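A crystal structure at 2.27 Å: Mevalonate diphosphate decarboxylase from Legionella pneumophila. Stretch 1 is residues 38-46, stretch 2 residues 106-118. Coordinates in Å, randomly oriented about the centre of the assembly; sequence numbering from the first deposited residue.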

ATOM      1  N   ASN A  38       8.466  14.796 -21.880  1.00 24.65           N
ATOM      2  CA  ASN A  38       8.222  15.745 -22.960  1.00 25.09           C
ATOM      3  C   ASN A  38       6.747  15.825 -23.367  1.00 23.34           C
ATOM      4  O   ASN A  38       6.306  16.843 -23.882  1.00 24.30           O
ATOM      5  N   LEU A  39       5.991  14.757 -23.137  1.00 20.62           N
ATOM      6  CA  LEU A  39       4.572  14.753 -23.464  1.00 19.10           C
ATOM      7  C   LEU A  39       3.861  15.227 -22.204  1.00 18.54           C
ATOM      8  O   LEU A  39       3.932  14.578 -21.156  1.00 17.71           O
ATOM      9  N   LEU A  40       3.180  16.364 -22.305  1.00 18.03           N
ATOM     10  CA  LEU A  40       2.508  16.952 -21.152  1.00 16.22           C
ATOM     11  C   LEU A  40       1.033  17.278 -21.339  1.00 15.35           C
ATOM     12  O   LEU A  40       0.588  17.624 -22.429  1.00 14.93           O
ATOM     13  N   SER A  41       0.284  17.166 -20.249  1.00 13.73           N
ATOM     14  CA  SER A  41      -1.123  17.520 -20.242  1.00 13.49           C
ATOM     15  C   SER A  41      -1.152  18.740 -19.346  1.00 12.34           C
ATOM     16  O   SER A  41      -0.349  18.847 -18.419  1.00 13.55           O
ATOM     17  N   SER A  42      -2.057  19.663 -19.623  1.00 12.04           N
ATOM     18  CA  SER A  42      -2.155  20.872 -18.823  1.00 11.72           C
ATOM     19  C   SER A  42      -3.581  21.111 -18.384  1.00 10.08           C
ATOM     20  O   SER A  42      -4.521  20.798 -19.103  1.00  9.38           O
ATOM     21  N   VAL A  43      -3.735  21.660 -17.189  1.00 10.78           N
ATOM     22  CA  VAL A  43      -5.058  21.962 -16.677  1.00 10.35           C
ATOM     23  C   VAL A  43      -5.094  23.342 -16.062  1.00 10.04           C
ATOM     24  O   VAL A  43      -4.286  23.681 -15.206  1.00 11.20           O
ATOM     25  N   LYS A  44      -6.039  24.144 -16.516  1.00 11.58           N
ATOM     26  CA  LYS A  44      -6.202  25.479 -15.983  1.00 12.66           C
ATOM     27  C   LYS A  44      -7.539  25.496 -15.267  1.00 12.37           C
ATOM     28  O   LYS A  44      -8.531  24.965 -15.768  1.00 14.02           O
ATOM     29  N   LEU A  45      -7.568  26.078 -14.080  1.00 12.59           N
ATOM     30  CA  LEU A  45      -8.811  26.167 -13.338  1.00 13.56           C
ATOM     31  C   LEU A  45      -9.155  27.619 -13.098  1.00 14.28           C
ATOM     32  O   LEU A  45      -8.294  28.409 -12.724  1.00 13.31           O
ATOM     33  N   GLU A  46     -10.415  27.959 -13.331  1.00 15.61           N
ATOM     34  CA  GLU A  46     -10.914  29.304 -13.103  1.00 18.98           C
ATOM     35  C   GLU A  46     -12.169  29.116 -12.268  1.00 19.78           C
ATOM     36  O   GLU A  46     -13.047  28.325 -12.616  1.00 17.88           O
ATOM     37  N   GLY A 106      -3.307  10.090 -31.445  1.00 32.69           N
ATOM     38  CA  GLY A 106      -4.078   9.082 -30.737  1.00 31.51           C
ATOM     39  C   GLY A 106      -3.365   8.539 -29.511  1.00 30.23           C
ATOM     40  O   GLY A 106      -3.486   7.359 -29.183  1.00 29.64           O
ATOM     41  N   LEU A 107      -2.615   9.398 -28.833  1.00 29.37           N
ATOM     42  CA  LEU A 107      -1.890   8.993 -27.638  1.00 29.99           C
ATOM     43  C   LEU A 107      -2.822   9.100 -26.440  1.00 29.68           C
ATOM     44  O   LEU A 107      -3.671   9.994 -26.387  1.00 28.98           O
ATOM     45  N   ALA A 108      -2.670   8.186 -25.486  1.00 28.35           N
ATOM     46  CA  ALA A 108      -3.504   8.192 -24.289  1.00 27.34           C
ATOM     47  C   ALA A 108      -3.202   9.460 -23.495  1.00 25.81           C
ATOM     48  O   ALA A 108      -2.060   9.693 -23.111  1.00 25.36           O
ATOM     49  N   SER A 109      -4.226  10.275 -23.257  1.00 24.38           N
ATOM     50  CA  SER A 109      -4.055  11.528 -22.525  1.00 23.91           C
ATOM     51  C   SER A 109      -4.628  11.439 -21.123  1.00 24.52           C
ATOM     52  O   SER A 109      -4.436  12.340 -20.308  1.00 23.84           O
ATOM     53  N   SER A 110      -5.335  10.348 -20.847  1.00 25.01           N
ATOM     54  CA  SER A 110      -5.974  10.148 -19.553  1.00 25.33           C
ATOM     55  C   SER A 110      -5.019  10.272 -18.365  1.00 23.46           C
ATOM     56  O   SER A 110      -5.217  11.106 -17.483  1.00 24.38           O
ATOM     57  N   ALA A 111      -3.986   9.438 -18.344  1.00 22.02           N
ATOM     58  CA  ALA A 111      -3.013   9.439 -17.259  1.00 20.70           C
ATOM     59  C   ALA A 111      -2.459  10.821 -16.906  1.00 19.51           C
ATOM     60  O   ALA A 111      -2.525  11.237 -15.752  1.00 20.94           O
ATOM     61  N   SER A 112      -1.903  11.525 -17.887  1.00 16.06           N
ATOM     62  CA  SER A 112      -1.342  12.846 -17.625  1.00 14.04           C
ATOM     63  C   SER A 112      -2.429  13.881 -17.347  1.00 12.68           C
ATOM     64  O   SER A 112      -2.216  14.814 -16.575  1.00 14.03           O
ATOM     65  N   SER A 113      -3.594  13.722 -17.962  1.00  9.71           N
ATOM     66  CA  SER A 113      -4.680  14.669 -17.730  1.00 10.99           C
ATOM     67  C   SER A 113      -5.113  14.661 -16.269  1.00  8.93           C
ATOM     68  O   SER A 113      -5.205  15.713 -15.640  1.00  7.56           O
ATOM     69  N   PHE A 114      -5.386  13.471 -15.738  1.00  7.58           N
ATOM     70  CA  PHE A 114      -5.818  13.349 -14.353  1.00  7.58           C
ATOM     71  C   PHE A 114      -4.734  13.808 -13.380  1.00  7.30           C
ATOM     72  O   PHE A 114      -5.038  14.422 -12.356  1.00  6.30           O
ATOM     73  N   ALA A 115      -3.471  13.529 -13.698  1.00  7.51           N
ATOM     74  CA  ALA A 115      -2.377  13.969 -12.827  1.00  9.01           C
ATOM     75  C   ALA A 115      -2.352  15.501 -12.787  1.00  9.01           C
ATOM     76  O   ALA A 115      -2.230  16.095 -11.711  1.00 10.67           O
ATOM     77  N   ALA A 116      -2.477  16.127 -13.960  1.00  9.17           N
ATOM     78  CA  ALA A 116      -2.490  17.592 -14.074  1.00 10.22           C
ATOM     79  C   ALA A 116      -3.669  18.176 -13.290  1.00  9.89           C
ATOM     80  O   ALA A 116      -3.515  19.145 -12.558  1.00 12.83           O
ATOM     81  N   LEU A 117      -4.848  17.588 -13.457  1.00  8.06           N
ATOM     82  CA  LEU A 117      -6.021  18.058 -12.738  1.00  8.62           C
ATOM     83  C   LEU A 117      -5.781  17.950 -11.230  1.00  8.70           C
ATOM     84  O   LEU A 117      -6.108  18.861 -10.473  1.00 10.81           O
ATOM     85  N   THR A 118      -5.213  16.829 -10.796  1.00  7.69           N
ATOM     86  CA  THR A 118      -4.951  16.641  -9.380  1.00  7.60           C
ATOM     87  C   THR A 118      -4.025  17.732  -8.847  1.00  7.06           C
ATOM     88  O   THR A 118      -4.295  18.337  -7.813  1.00  5.38           O
TER

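A helix can lie close against a strand when the residues between them are small, and mevalonate diphosphate decarboxylase from Legionella pneumophila offers a compact example. The strand that carries Ser-41, Val-43 and Leu-45 runs at 36° to helix 110-118, their axes approaching to 7.0 Å. Strand alternation sends Ser-41, Val-43 and Leu-45 toward the helix, while Leu-40 and Ser-42 point away.

Ser-41 contributes the largest covered area. Its m rotamer brings OG to 2.5 Å from OG of Ser-112, a short hydrogen bond in which Ser-112, in the p rotamer, is the donor; Ser-41 OG is also hydrogen-bonded elsewhere in the structure. Nearby, Ser-113 (m) turns its own OG back along the helix to donate to Ser-109 O, at 2.5 Å.

Two residues along the strand, the contact becomes apolar. Val-43, in the t rotamer, places CG2 3.5 Å from Ala-116 CB, whose lone methyl points toward the strand, and CG1 4.0 Å from Leu-117 CD1. Leu-117 leaves the helix sideways, but its t, p conformation carries its end nearer the strand, where CD1 also lies 4.5 Å from Leu-45 CD2. Leu-39, at the corner in its stretch, and Leu-107, in the loop ahead of the helix, both m, t, meet through their CD1 atoms at 4.1 Å. The serine pair is thus flanked by apolar contacts.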

ATOM      1  CB  ASN A  38       9.096  15.391 -24.164  1.00 27.43           C
ATOM      2  CG  ASN A  38      10.581  15.522 -23.856  1.00 29.89           C
ATOM      3  OD1 ASN A  38      11.106  16.628 -23.724  1.00 30.14           O
ATOM      4  ND2 ASN A  38      11.261  14.386 -23.722  1.00 31.98           N
ATOM      5  CB  LEU A  39       4.113  13.344 -23.856  1.00 18.13           C
ATOM      6  CG  LEU A  39       4.810  12.683 -25.056  1.00 17.91           C
ATOM      7  CD1 LEU A  39       4.214  11.294 -25.292  1.00 17.66           C
ATOM      8  CD2 LEU A  39       4.652  13.544 -26.306  1.00 14.71           C
ATOM      9  CB  LEU A  40       3.223  18.252 -20.741  1.00 15.62           C
ATOM     10  CG  LEU A  40       4.690  18.247 -20.296  1.00 16.89           C
ATOM     11  CD1 LEU A  40       5.237  19.670 -20.294  1.00 16.42           C
ATOM     12  CD2 LEU A  40       4.804  17.631 -18.912  1.00 15.71           C
ATOM     13  CB  SER A  41      -1.983  16.407 -19.634  1.00 13.72           C
ATOM     14  OG  SER A  41      -2.296  15.425 -20.603  1.00 13.47           O
ATOM     15  CB  SER A  42      -1.660  22.076 -19.624  1.00 10.43           C
ATOM     16  OG  SER A  42      -0.273  21.959 -19.888  1.00 16.35           O
ATOM     17  CB  VAL A  43      -5.514  20.948 -15.617  1.00  9.68           C
ATOM     18  CG1 VAL A  43      -6.829  21.407 -14.999  1.00  8.05           C
ATOM     19  CG2 VAL A  43      -5.683  19.582 -16.249  1.00  8.54           C
ATOM     20  CB  LYS A  44      -6.191  26.509 -17.116  1.00 15.06           C
ATOM     21  CG  LYS A  44      -6.465  27.943 -16.671  1.00 16.61           C
ATOM     22  CD  LYS A  44      -6.302  28.911 -17.832  1.00 17.90           C
ATOM     23  CE  LYS A  44      -6.584  30.346 -17.404  1.00 20.03           C
ATOM     24  NZ  LYS A  44      -6.426  31.304 -18.542  1.00 22.17           N
ATOM     25  CB  LEU A  45      -8.700  25.454 -11.988  1.00 11.79           C
ATOM     26  CG  LEU A  45      -8.626  23.933 -12.007  1.00 14.10           C
ATOM     27  CD1 LEU A  45      -8.430  23.424 -10.575  1.00 13.16           C
ATOM     28  CD2 LEU A  45      -9.909  23.368 -12.618  1.00  9.84           C
ATOM     29  CB  GLU A  46     -11.276  30.004 -14.416  1.00 20.26           C
ATOM     30  CG  GLU A  46     -10.148  30.047 -15.430  1.00 28.57           C
ATOM     31  CD  GLU A  46     -10.438  30.979 -16.597  1.00 30.80           C
ATOM     32  OE1 GLU A  46     -11.543  30.895 -17.174  1.00 34.38           O
ATOM     33  OE2 GLU A  46      -9.553  31.789 -16.943  1.00 34.00           O
ATOM     34  CB  LEU A 107      -0.674   9.898 -27.426  1.00 31.87           C
ATOM     35  CG  LEU A 107       0.294  10.031 -28.605  1.00 32.57           C
ATOM     36  CD1 LEU A 107       1.404  11.008 -28.244  1.00 32.07           C
ATOM     37  CD2 LEU A 107       0.871   8.664 -28.953  1.00 34.14           C
ATOM     38  CB  ALA A 108      -3.214   6.955 -23.442  1.00 29.08           C
ATOM     39  CB  SER A 109      -4.764  12.665 -23.255  1.00 26.11           C
ATOM     40  OG  SER A 109      -6.172  12.533 -23.124  1.00 24.08           O
ATOM     41  CB  SER A 110      -6.661   8.778 -19.532  1.00 27.76           C
ATOM     42  OG  SER A 110      -7.589   8.687 -18.470  1.00 27.70           O
ATOM     43  CB  ALA A 111      -1.866   8.499 -17.595  1.00 20.14           C
ATOM     44  CB  SER A 112      -0.451  13.302 -18.791  1.00 11.36           C
ATOM     45  OG  SER A 112      -1.145  13.274 -20.026  1.00 12.55           O
ATOM     46  CB  SER A 113      -5.884  14.338 -18.609  1.00 13.23           C
ATOM     47  OG  SER A 113      -5.568  14.516 -19.978  1.00 23.40           O
ATOM     48  CB  PHE A 114      -6.263  11.908 -14.043  1.00  8.62           C
ATOM     49  CG  PHE A 114      -7.658  11.583 -14.539  1.00 10.32           C
ATOM     50  CD1 PHE A 114      -7.873  11.156 -15.844  1.00  7.21           C
ATOM     51  CD2 PHE A 114      -8.763  11.755 -13.704  1.00  8.78           C
ATOM     52  CE1 PHE A 114      -9.162  10.910 -16.312  1.00  8.99           C
ATOM     53  CE2 PHE A 114     -10.057  11.512 -14.163  1.00 11.64           C
ATOM     54  CZ  PHE A 114     -10.259  11.090 -15.471  1.00  9.58           C
ATOM     55  CB  ALA A 115      -1.036  13.435 -13.326  1.00  5.76           C
ATOM     56  CB  ALA A 116      -2.595  18.013 -15.543  1.00  8.19           C
ATOM     57  CB  LEU A 117      -7.261  17.232 -13.111  1.00  8.03           C
ATOM     58  CG  LEU A 117      -8.534  17.564 -12.316  1.00  8.15           C
ATOM     59  CD1 LEU A 117      -8.817  19.060 -12.376  1.00  6.96           C
ATOM     60  CD2 LEU A 117      -9.711  16.783 -12.885  1.00  8.02           C
ATOM     61  CB  THR A 118      -4.304  15.273  -9.098  1.00  7.40           C
ATOM     62  OG1 THR A 118      -5.185  14.224  -9.515  1.00 10.42           O
ATOM     63  CG2 THR A 118      -4.017  15.132  -7.607  1.00  8.26           C
TER